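Local structure of DegV family protein (Thermus thermophilus, 2DT8) at residues W218-S232 with T268-L280. The protein binds a fatty acid, here palmitic acid, and a zinc ion, as a DegV family protein whose wider role is not established. Numbering follows the deposited sequence.
Sequences WAEGRKRIRAYFLYS and TGPGTYGFYAYSL. With PLM (palmitic acid), chain C.
F229 lays one face of its ring over the CB of F275, a CH-pi contact with F229 CD2 and F275 CB 3.4 Å apart. The two near-parallel rings are slid apart, and such flat, apolar side chains suit the buried face that A227 and A277 continue with small methyls. On the other face, R226 runs extended beside Y278; the guanidinium stands at 89° to the phenol ring, with Y278 OH in its plane, and NH1 donates to that oxygen at 2.9 Å and meets E131 in a salt bridge. R222 has CG beside its backbone N (chi1 -57°), and its extended chain carries the guanidinium over the W218 ring. There NE donates to W218 O at 2.7 Å and NH1 to S279 OG at 2.9 Å. A leucine in place of R222 would probably leave S279 OG and W218 O without their donor and D152 without its salt bridge. Past strand 225-231, S232 OG accepts from T272 N at 2.9 Å and donates to G269 O, holding the loop after helix 262-268. Further along the R226 and Y278 face, L230 CD1 and Y276 CD2 meet the palmitic acid tail. Antiparallel strands 225-231 and 273-279 lie between 252-259 and 154-158, with helix 120-135 against Y228 and Y278 and helix 236-247 against F229 and Y273.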
ATOM      1  N   TRP A 218      -9.431   2.990  17.357  1.00  9.15           N
ATOM      2  CA  TRP A 218      -9.015   4.049  16.435  1.00  9.00           C
ATOM      3  C   TRP A 218     -10.211   4.829  15.874  1.00  9.36           C
ATOM      4  O   TRP A 218     -10.138   6.050  15.685  1.00  8.82           O
ATOM      5  CB  TRP A 218      -8.229   3.449  15.257  1.00  8.71           C
ATOM      6  CG  TRP A 218      -7.937   4.434  14.168  1.00  8.51           C
ATOM      7  CD1 TRP A 218      -6.874   5.291  14.096  1.00  8.25           C
ATOM      8  CD2 TRP A 218      -8.756   4.715  13.028  1.00  6.47           C
ATOM      9  NE1 TRP A 218      -6.984   6.086  12.985  1.00  7.57           N
ATOM     10  CE2 TRP A 218      -8.126   5.752  12.304  1.00  7.17           C
ATOM     11  CE3 TRP A 218      -9.956   4.182  12.536  1.00  6.70           C
ATOM     12  CZ2 TRP A 218      -8.665   6.286  11.134  1.00  8.20           C
ATOM     13  CZ3 TRP A 218     -10.495   4.710  11.368  1.00  6.83           C
ATOM     14  CH2 TRP A 218      -9.843   5.750  10.675  1.00  7.20           C
ATOM     15  N   ALA A 219     -11.309   4.122  15.611  1.00  9.09           N
ATOM     16  CA  ALA A 219     -12.516   4.706  15.018  1.00  9.17           C
ATOM     17  C   ALA A 219     -13.312   5.685  15.880  1.00  9.41           C
ATOM     18  O   ALA A 219     -14.146   6.434  15.355  1.00 10.63           O
ATOM     19  CB  ALA A 219     -13.447   3.579  14.550  1.00  9.91           C
ATOM     20  N   GLU A 220     -13.046   5.725  17.106  1.00 10.29           N
ATOM     21  CA  GLU A 220     -13.809   6.581  18.015  1.00 12.69           C
ATOM     22  C   GLU A 220     -13.977   8.024  17.537  1.00  9.56           C
ATOM     23  O   GLU A 220     -13.001   8.735  17.311  1.00 10.08           O
ATOM     24  CB  GLU A 220     -13.156   6.571  19.395  1.00 15.67           C
ATOM     25  CG  GLU A 220     -14.029   7.132  20.501  1.00 25.08           C
ATOM     26  CD  GLU A 220     -15.162   6.195  20.856  1.00 29.44           C
ATOM     27  OE1 GLU A 220     -15.005   4.976  20.640  1.00 31.08           O
ATOM     28  OE2 GLU A 220     -16.201   6.672  21.360  1.00 32.73           O
ATOM     29  N   GLY A 221     -15.212   8.456  17.693  1.00 12.58           N
ATOM     30  CA  GLY A 221     -15.528   9.819  17.290  1.00 14.25           C
ATOM     31  C   GLY A 221     -15.597  10.157  15.809  1.00 15.13           C
ATOM     32  O   GLY A 221     -15.932  11.285  15.449  1.00 17.06           O
ATOM     33  N   ARG A 222     -15.301   9.199  14.936  1.00 10.18           N
ATOM     34  CA  ARG A 222     -15.319   9.466  13.505  1.00 11.74           C
ATOM     35  C   ARG A 222     -16.694   9.207  12.888  1.00 11.97           C
ATOM     36  O   ARG A 222     -17.328   8.181  13.148  1.00 14.72           O
ATOM     37  CB  ARG A 222     -14.238   8.619  12.814  1.00 12.09           C
ATOM     38  CG  ARG A 222     -12.826   8.864  13.363  1.00 10.55           C
ATOM     39  CD  ARG A 222     -11.821   7.839  12.831  1.00  9.95           C
ATOM     40  NE  ARG A 222     -10.607   7.813  13.643  1.00  7.47           N
ATOM     41  CZ  ARG A 222      -9.573   8.636  13.484  1.00  6.98           C
ATOM     42  NH1 ARG A 222      -9.592   9.553  12.528  1.00  7.36           N
ATOM     43  NH2 ARG A 222      -8.524   8.543  14.293  1.00  7.97           N
ATOM     44  N   LYS A 223     -17.143  10.157  12.010  1.00 13.45           N
ATOM     45  CA  LYS A 223     -18.477  10.007  11.424  1.00 15.28           C
ATOM     46  C   LYS A 223     -18.548   9.347  10.051  1.00 15.92           C
ATOM     47  O   LYS A 223     -19.637   9.044   9.559  1.00 16.08           O
ATOM     48  CB  LYS A 223     -19.156  11.364  11.320  1.00 15.75           C
ATOM     49  CG  LYS A 223     -19.554  11.951  12.638  1.00 25.22           C
ATOM     50  CD  LYS A 223     -20.124  13.328  12.419  1.00 29.05           C
ATOM     51  CE  LYS A 223     -21.232  13.585  13.405  1.00 33.15           C
ATOM     52  NZ  LYS A 223     -21.762  14.963  13.228  1.00 33.97           N
ATOM     53  N   ARG A 224     -17.328   9.426   9.348  1.00 10.65           N
ATOM     54  CA  ARG A 224     -17.230   8.867   8.006  1.00 10.73           C
ATOM     55  C   ARG A 224     -15.896   8.161   7.892  1.00  8.48           C
ATOM     56  O   ARG A 224     -14.840   8.795   7.976  1.00 10.22           O
ATOM     57  CB  ARG A 224     -17.297   9.966   6.950  1.00 13.02           C
ATOM     58  CG  ARG A 224     -18.564  10.805   6.965  1.00 16.49           C
ATOM     59  CD  ARG A 224     -18.487  11.873   5.881  1.00 17.97           C
ATOM     60  NE  ARG A 224     -18.381  11.283   4.548  1.00 18.79           N
ATOM     61  CZ  ARG A 224     -18.103  11.964   3.441  1.00 22.22           C
ATOM     62  NH1 ARG A 224     -17.893  13.276   3.494  1.00 20.10           N
ATOM     63  NH2 ARG A 224     -18.040  11.335   2.276  1.00 21.03           N
ATOM     64  N   ILE A 225     -15.942   6.851   7.692  1.00  7.03           N
ATOM     65  CA  ILE A 225     -14.719   6.073   7.572  1.00  8.15           C
ATOM     66  C   ILE A 225     -14.701   5.340   6.240  1.00  9.64           C
ATOM     67  O   ILE A 225     -15.723   4.809   5.803  1.00 10.19           O
ATOM     68  CB  ILE A 225     -14.621   5.022   8.698  1.00  7.32           C
ATOM     69  CG1 ILE A 225     -14.610   5.720  10.062  1.00  7.48           C
ATOM     70  CG2 ILE A 225     -13.375   4.157   8.491  1.00  7.65           C
ATOM     71  CD1 ILE A 225     -14.795   4.791  11.247  1.00 12.54           C
ATOM     72  N   ARG A 226     -13.543   5.336   5.589  1.00  6.59           N
ATOM     73  CA  ARG A 226     -13.347   4.625   4.330  1.00  6.80           C
ATOM     74  C   ARG A 226     -12.283   3.571   4.606  1.00  7.45           C
ATOM     75  O   ARG A 226     -11.213   3.879   5.139  1.00  8.05           O
ATOM     76  CB  ARG A 226     -12.886   5.577   3.225  1.00  6.39           C
ATOM     77  CG  ARG A 226     -13.965   6.561   2.779  1.00  7.76           C
ATOM     78  CD  ARG A 226     -13.420   7.616   1.835  1.00  9.97           C
ATOM     79  NE  ARG A 226     -14.498   8.427   1.263  1.00 14.20           N
ATOM     80  CZ  ARG A 226     -14.309   9.524   0.537  1.00 13.22           C
ATOM     81  NH1 ARG A 226     -13.080   9.964   0.291  1.00  8.80           N
ATOM     82  NH2 ARG A 226     -15.356  10.180   0.046  1.00 14.09           N
ATOM     83  N   ALA A 227     -12.593   2.325   4.261  1.00  7.28           N
ATOM     84  CA  ALA A 227     -11.687   1.210   4.494  1.00  5.96           C
ATOM     85  C   ALA A 227     -11.258   0.529   3.192  1.00  5.52           C
ATOM     86  O   ALA A 227     -12.004   0.455   2.224  1.00  6.81           O
ATOM     87  CB  ALA A 227     -12.340   0.206   5.420  1.00  6.86           C
ATOM     88  N   TYR A 228     -10.022   0.003   3.256  1.00  5.35           N
ATOM     89  CA  TYR A 228      -9.496  -0.626   2.061  1.00  4.83           C
ATOM     90  C   TYR A 228      -8.890  -2.005   2.466  1.00  4.99           C
ATOM     91  O   TYR A 228      -7.920  -2.085   3.209  1.00  5.09           O
ATOM     92  CB  TYR A 228      -8.421   0.306   1.446  1.00  5.79           C
ATOM     93  CG  TYR A 228      -9.070   1.596   1.094  1.00  4.40           C
ATOM     94  CD1 TYR A 228      -9.271   2.562   2.075  1.00  5.74           C
ATOM     95  CD2 TYR A 228      -9.508   1.835  -0.209  1.00  8.11           C
ATOM     96  CE1 TYR A 228      -9.898   3.758   1.758  1.00  7.42           C
ATOM     97  CE2 TYR A 228     -10.144   3.027  -0.524  1.00  8.25           C
ATOM     98  CZ  TYR A 228     -10.345   3.982   0.454  1.00  5.92           C
ATOM     99  OH  TYR A 228     -10.985   5.168   0.151  1.00 10.33           O
ATOM    100  N   PHE A 229      -9.536  -3.053   1.923  1.00  6.58           N
ATOM    101  CA  PHE A 229      -9.107  -4.381   2.313  1.00  4.17           C
ATOM    102  C   PHE A 229      -8.186  -5.014   1.278  1.00  4.85           C
ATOM    103  O   PHE A 229      -8.372  -4.844   0.076  1.00  5.60           O
ATOM    104  CB  PHE A 229     -10.347  -5.265   2.509  1.00  6.98           C
ATOM    105  CG  PHE A 229     -11.233  -4.796   3.624  1.00  5.72           C
ATOM    106  CD1 PHE A 229     -12.130  -3.745   3.426  1.00  7.97           C
ATOM    107  CD2 PHE A 229     -11.128  -5.361   4.884  1.00  5.29           C
ATOM    108  CE1 PHE A 229     -12.908  -3.270   4.484  1.00  8.31           C
ATOM    109  CE2 PHE A 229     -11.904  -4.892   5.951  1.00  7.61           C
ATOM    110  CZ  PHE A 229     -12.794  -3.843   5.743  1.00  8.34           C
ATOM    111  N   LEU A 230      -7.211  -5.766   1.774  1.00  4.76           N
ATOM    112  CA  LEU A 230      -6.197  -6.388   0.930  1.00  6.97           C
ATOM    113  C   LEU A 230      -5.906  -7.841   1.308  1.00  7.16           C
ATOM    114  O   LEU A 230      -6.006  -8.243   2.461  1.00  6.47           O
ATOM    115  CB  LEU A 230      -4.885  -5.610   1.086  1.00  8.69           C
ATOM    116  CG  LEU A 230      -4.952  -4.143   0.649  1.00 11.04           C
ATOM    117  CD1 LEU A 230      -3.865  -3.330   1.338  1.00 16.53           C
ATOM    118  CD2 LEU A 230      -4.832  -4.077  -0.872  1.00  9.82           C
ATOM    119  N   TYR A 231      -5.596  -8.609   0.250  1.00  6.62           N
ATOM    120  CA  TYR A 231      -5.241  -9.992   0.502  1.00  5.37           C
ATOM    121  C   TYR A 231      -4.349 -10.658  -0.549  1.00  8.79           C
ATOM    122  O   TYR A 231      -4.159 -10.156  -1.649  1.00  7.64           O
ATOM    123  CB  TYR A 231      -6.495 -10.926   0.459  1.00  9.17           C
ATOM    124  CG  TYR A 231      -7.048 -10.954  -0.923  1.00 10.42           C
ATOM    125  CD1 TYR A 231      -7.877  -9.925  -1.360  1.00 12.07           C
ATOM    126  CD2 TYR A 231      -6.753 -12.013  -1.781  1.00 15.00           C
ATOM    127  CE1 TYR A 231      -8.401  -9.949  -2.643  1.00 13.80           C
ATOM    128  CE2 TYR A 231      -7.284 -12.043  -3.062  1.00 16.78           C
ATOM    129  CZ  TYR A 231      -8.109 -11.019  -3.491  1.00 17.26           C
ATOM    130  OH  TYR A 231      -8.632 -11.034  -4.769  1.00 21.50           O
ATOM    131  N   SER A 232      -3.799 -11.808  -0.118  1.00  9.29           N
ATOM    132  CA  SER A 232      -2.961 -12.540  -1.046  1.00 12.14           C
ATOM    133  C   SER A 232      -3.413 -13.933  -0.602  1.00 14.15           C
ATOM    134  O   SER A 232      -3.575 -14.215   0.578  1.00 18.96           O
ATOM    135  CB  SER A 232      -1.382 -12.532  -0.814  1.00 11.45           C
ATOM    136  OG  SER A 232      -1.105 -13.117   0.459  1.00 12.89           O
ATOM    137  N   THR A 268       5.429  -9.490   1.836  1.00  5.20           N
ATOM    138  CA  THR A 268       4.545  -9.957   2.910  1.00  5.11           C
ATOM    139  C   THR A 268       4.420 -11.479   2.925  1.00  5.48           C
ATOM    140  O   THR A 268       4.353 -12.102   3.991  1.00  6.77           O
ATOM    141  CB  THR A 268       3.138  -9.343   2.798  1.00  5.34           C
ATOM    142  OG1 THR A 268       2.540  -9.748   1.563  1.00  7.03           O
ATOM    143  CG2 THR A 268       3.202  -7.813   2.849  1.00  8.99           C
ATOM    144  N   GLY A 269       4.384 -12.076   1.737  1.00  6.01           N
ATOM    145  CA  GLY A 269       4.282 -13.517   1.647  1.00  5.61           C
ATOM    146  C   GLY A 269       2.861 -14.019   1.498  1.00  5.75           C
ATOM    147  O   GLY A 269       1.925 -13.227   1.399  1.00  6.31           O
ATOM    148  N   PRO A 270       2.667 -15.342   1.482  1.00  4.84           N
ATOM    149  CA  PRO A 270       1.333 -15.930   1.338  1.00  6.67           C
ATOM    150  C   PRO A 270       0.431 -15.707   2.547  1.00  5.16           C
ATOM    151  O   PRO A 270       0.901 -15.408   3.649  1.00  7.07           O
ATOM    152  CB  PRO A 270       1.631 -17.413   1.101  1.00 10.66           C
ATOM    153  CG  PRO A 270       2.898 -17.629   1.859  1.00 10.19           C
ATOM    154  CD  PRO A 270       3.706 -16.386   1.547  1.00  6.38           C
ATOM    155  N   GLY A 271      -0.871 -15.848   2.320  1.00  7.09           N
ATOM    156  CA  GLY A 271      -1.836 -15.689   3.392  1.00  6.93           C
ATOM    157  C   GLY A 271      -1.858 -14.330   4.059  1.00  6.71           C
ATOM    158  O   GLY A 271      -2.134 -14.229   5.254  1.00  8.58           O
ATOM    159  N   THR A 272      -1.566 -13.280   3.298  1.00  6.47           N
ATOM    160  CA  THR A 272      -1.585 -11.937   3.868  1.00  5.05           C
ATOM    161  C   THR A 272      -2.996 -11.373   3.741  1.00  5.65           C
ATOM    162  O   THR A 272      -3.674 -11.587   2.736  1.00  6.83           O
ATOM    163  CB  THR A 272      -0.598 -10.997   3.122  1.00  6.28           C
ATOM    164  OG1 THR A 272       0.728 -11.536   3.209  1.00  7.55           O
ATOM    165  CG2 THR A 272      -0.594  -9.595   3.742  1.00  7.59           C
ATOM    166  N   TYR A 273      -3.458 -10.680   4.777  1.00  4.46           N
ATOM    167  CA  TYR A 273      -4.774 -10.047   4.721  1.00  4.77           C
ATOM    168  C   TYR A 273      -4.813  -8.929   5.744  1.00  5.33           C
ATOM    169  O   TYR A 273      -4.068  -8.948   6.721  1.00  5.89           O
ATOM    170  CB  TYR A 273      -5.910 -11.049   4.994  1.00  5.06           C
ATOM    171  CG  TYR A 273      -5.915 -11.650   6.377  1.00  6.84           C
ATOM    172  CD1 TYR A 273      -5.144 -12.776   6.677  1.00  7.83           C
ATOM    173  CD2 TYR A 273      -6.698 -11.096   7.395  1.00  9.18           C
ATOM    174  CE1 TYR A 273      -5.155 -13.330   7.940  1.00  8.33           C
ATOM    175  CE2 TYR A 273      -6.710 -11.645   8.667  1.00  9.94           C
ATOM    176  CZ  TYR A 273      -5.940 -12.760   8.935  1.00 10.52           C
ATOM    177  OH  TYR A 273      -5.960 -13.312  10.190  1.00 12.64           O
ATOM    178  N   GLY A 274      -5.670  -7.943   5.511  1.00  4.80           N
ATOM    179  CA  GLY A 274      -5.776  -6.842   6.453  1.00  5.43           C
ATOM    180  C   GLY A 274      -6.501  -5.714   5.717  1.00  4.97           C
ATOM    181  O   GLY A 274      -7.126  -5.911   4.684  1.00  5.21           O
ATOM    182  N   PHE A 275      -6.347  -4.516   6.310  1.00  4.17           N
ATOM    183  CA  PHE A 275      -7.019  -3.380   5.713  1.00  3.40           C
ATOM    184  C   PHE A 275      -6.431  -2.049   6.185  1.00  3.82           C
ATOM    185  O   PHE A 275      -5.854  -1.941   7.259  1.00  5.41           O
ATOM    186  CB  PHE A 275      -8.562  -3.286   5.740  1.00  5.30           C
ATOM    187  CG  PHE A 275      -9.030  -3.039   7.144  1.00  4.38           C
ATOM    188  CD1 PHE A 275      -9.101  -4.098   8.040  1.00  6.22           C
ATOM    189  CD2 PHE A 275      -9.417  -1.766   7.532  1.00  6.61           C
ATOM    190  CE1 PHE A 275      -9.563  -3.879   9.330  1.00  7.12           C
ATOM    191  CE2 PHE A 275      -9.878  -1.555   8.828  1.00  8.02           C
ATOM    192  CZ  PHE A 275      -9.953  -2.607   9.731  1.00  7.78           C
ATOM    193  N   TYR A 276      -6.570  -1.062   5.283  1.00  4.51           N
ATOM    194  CA  TYR A 276      -6.102   0.260   5.654  1.00  3.73           C
ATOM    195  C   TYR A 276      -7.421   1.024   5.786  1.00  6.24           C
ATOM    196  O   TYR A 276      -8.460   0.615   5.283  1.00  5.82           O
ATOM    197  CB  TYR A 276      -5.389   0.864   4.398  1.00  5.26           C
ATOM    198  CG  TYR A 276      -3.924   0.966   4.636  1.00  5.56           C
ATOM    199  CD1 TYR A 276      -3.408   2.058   5.327  1.00  6.33           C
ATOM    200  CD2 TYR A 276      -3.059  -0.017   4.154  1.00  4.79           C
ATOM    201  CE1 TYR A 276      -2.042   2.163   5.546  1.00  6.73           C
ATOM    202  CE2 TYR A 276      -1.692   0.093   4.363  1.00  5.42           C
ATOM    203  CZ  TYR A 276      -1.183   1.180   5.052  1.00  6.54           C
ATOM    204  OH  TYR A 276       0.174   1.286   5.282  1.00  7.27           O
ATOM    205  N   ALA A 277      -7.304   2.151   6.510  1.00  5.22           N
ATOM    206  CA  ALA A 277      -8.493   2.963   6.686  1.00  4.77           C
ATOM    207  C   ALA A 277      -8.273   4.527   7.136  1.00  6.45           C
ATOM    208  O   ALA A 277      -7.208   4.788   7.687  1.00  6.49           O
ATOM    209  CB  ALA A 277      -9.584   2.518   7.774  1.00  7.28           C
ATOM    210  N   TYR A 278      -9.169   5.451   6.813  1.00  5.14           N
ATOM    211  CA  TYR A 278      -9.012   6.841   7.241  1.00  5.96           C
ATOM    212  C   TYR A 278     -10.406   7.420   7.345  1.00  6.98           C
ATOM    213  O   TYR A 278     -11.376   6.789   6.916  1.00  6.88           O
ATOM    214  CB  TYR A 278      -8.154   7.685   6.286  1.00  5.45           C
ATOM    215  CG  TYR A 278      -8.796   8.059   4.973  1.00  4.22           C
ATOM    216  CD1 TYR A 278      -8.726   7.203   3.875  1.00  4.27           C
ATOM    217  CD2 TYR A 278      -9.448   9.285   4.817  1.00  5.61           C
ATOM    218  CE1 TYR A 278      -9.283   7.553   2.659  1.00  5.75           C
ATOM    219  CE2 TYR A 278     -10.017   9.645   3.595  1.00  5.49           C
ATOM    220  CZ  TYR A 278      -9.930   8.773   2.520  1.00  6.17           C
ATOM    221  OH  TYR A 278     -10.497   9.106   1.316  1.00  7.79           O
ATOM    222  N   SER A 279     -10.517   8.600   7.936  1.00  7.24           N
ATOM    223  CA  SER A 279     -11.818   9.236   8.091  1.00  7.62           C
ATOM    224  C   SER A 279     -11.794  10.644   7.544  1.00  9.94           C
ATOM    225  O   SER A 279     -10.725  11.218   7.315  1.00  8.64           O
ATOM    226  CB  SER A 279     -12.226   9.260   9.564  1.00  8.68           C
ATOM    227  OG  SER A 279     -11.347  10.074  10.323  1.00  8.43           O
ATOM    228  N   LEU A 280     -12.982  11.200   7.322  1.00  9.88           N
ATOM    229  CA  LEU A 280     -13.084  12.551   6.795  1.00 12.70           C
ATOM    230  C   LEU A 280     -14.385  13.211   7.221  1.00 18.01           C
ATOM    231  O   LEU A 280     -15.195  12.538   7.896  1.00 17.60           O
ATOM    232  CB  LEU A 280     -12.991  12.538   5.265  1.00 13.99           C
ATOM    233  CG  LEU A 280     -14.109  11.867   4.460  1.00 13.63           C
ATOM    234  CD1 LEU A 280     -13.948  12.233   2.996  1.00 16.94           C
ATOM    235  CD2 LEU A 280     -14.078  10.360   4.640  1.00 13.12           C
ATOM    236  OXT LEU A 280     -14.569  14.396   6.871  1.00 20.79           O
TER
HETATM  237  C1  PLM C 701      11.310  -2.137  -3.924  1.00  8.51           C
HETATM  238  O1  PLM C 701      11.795  -0.905  -3.753  1.00  9.55           O
HETATM  239  O2  PLM C 701      12.018  -2.998  -4.401  1.00  8.95           O
HETATM  240  C2  PLM C 701       9.885  -2.450  -3.517  1.00  9.45           C
HETATM  241  C3  PLM C 701       9.854  -2.772  -2.019  1.00  8.22           C
HETATM  242  C4  PLM C 701       8.433  -3.141  -1.586  1.00  7.58           C
HETATM  243  C5  PLM C 701       8.425  -3.415  -0.083  1.00  7.98           C
HETATM  244  C6  PLM C 701       7.002  -3.693   0.397  1.00  7.17           C
HETATM  245  C7  PLM C 701       7.039  -4.001   1.881  1.00  7.63           C
HETATM  246  C8  PLM C 701       5.632  -4.078   2.426  1.00 13.36           C
HETATM  247  C9  PLM C 701       5.714  -4.052   3.950  1.00 15.61           C
HETATM  248  CA  PLM C 701       4.481  -4.708   4.541  1.00 21.35           C
HETATM  249  CB  PLM C 701       3.388  -3.659   4.627  1.00 17.45           C
HETATM  250  CC  PLM C 701       2.311  -3.987   3.609  1.00 18.93           C
HETATM  251  CD  PLM C 701       0.978  -4.101   4.325  1.00 18.40           C
HETATM  252  CE  PLM C 701      -0.071  -4.610   3.338  1.00 18.02           C
HETATM  253  CF  PLM C 701      -1.402  -4.839   4.069  1.00 20.33           C
HETATM  254  CG  PLM C 701      -2.113  -3.502   4.276  1.00 21.36           C
HETATM  255  O   HOH W   1     -15.034  11.397  10.313  1.00 20.26           O
HETATM  256  O   HOH W   2      -9.783   7.571  -0.645  1.00  9.70           O
HETATM  257  O   HOH W   3      -5.175 -13.979   2.737  1.00 20.53           O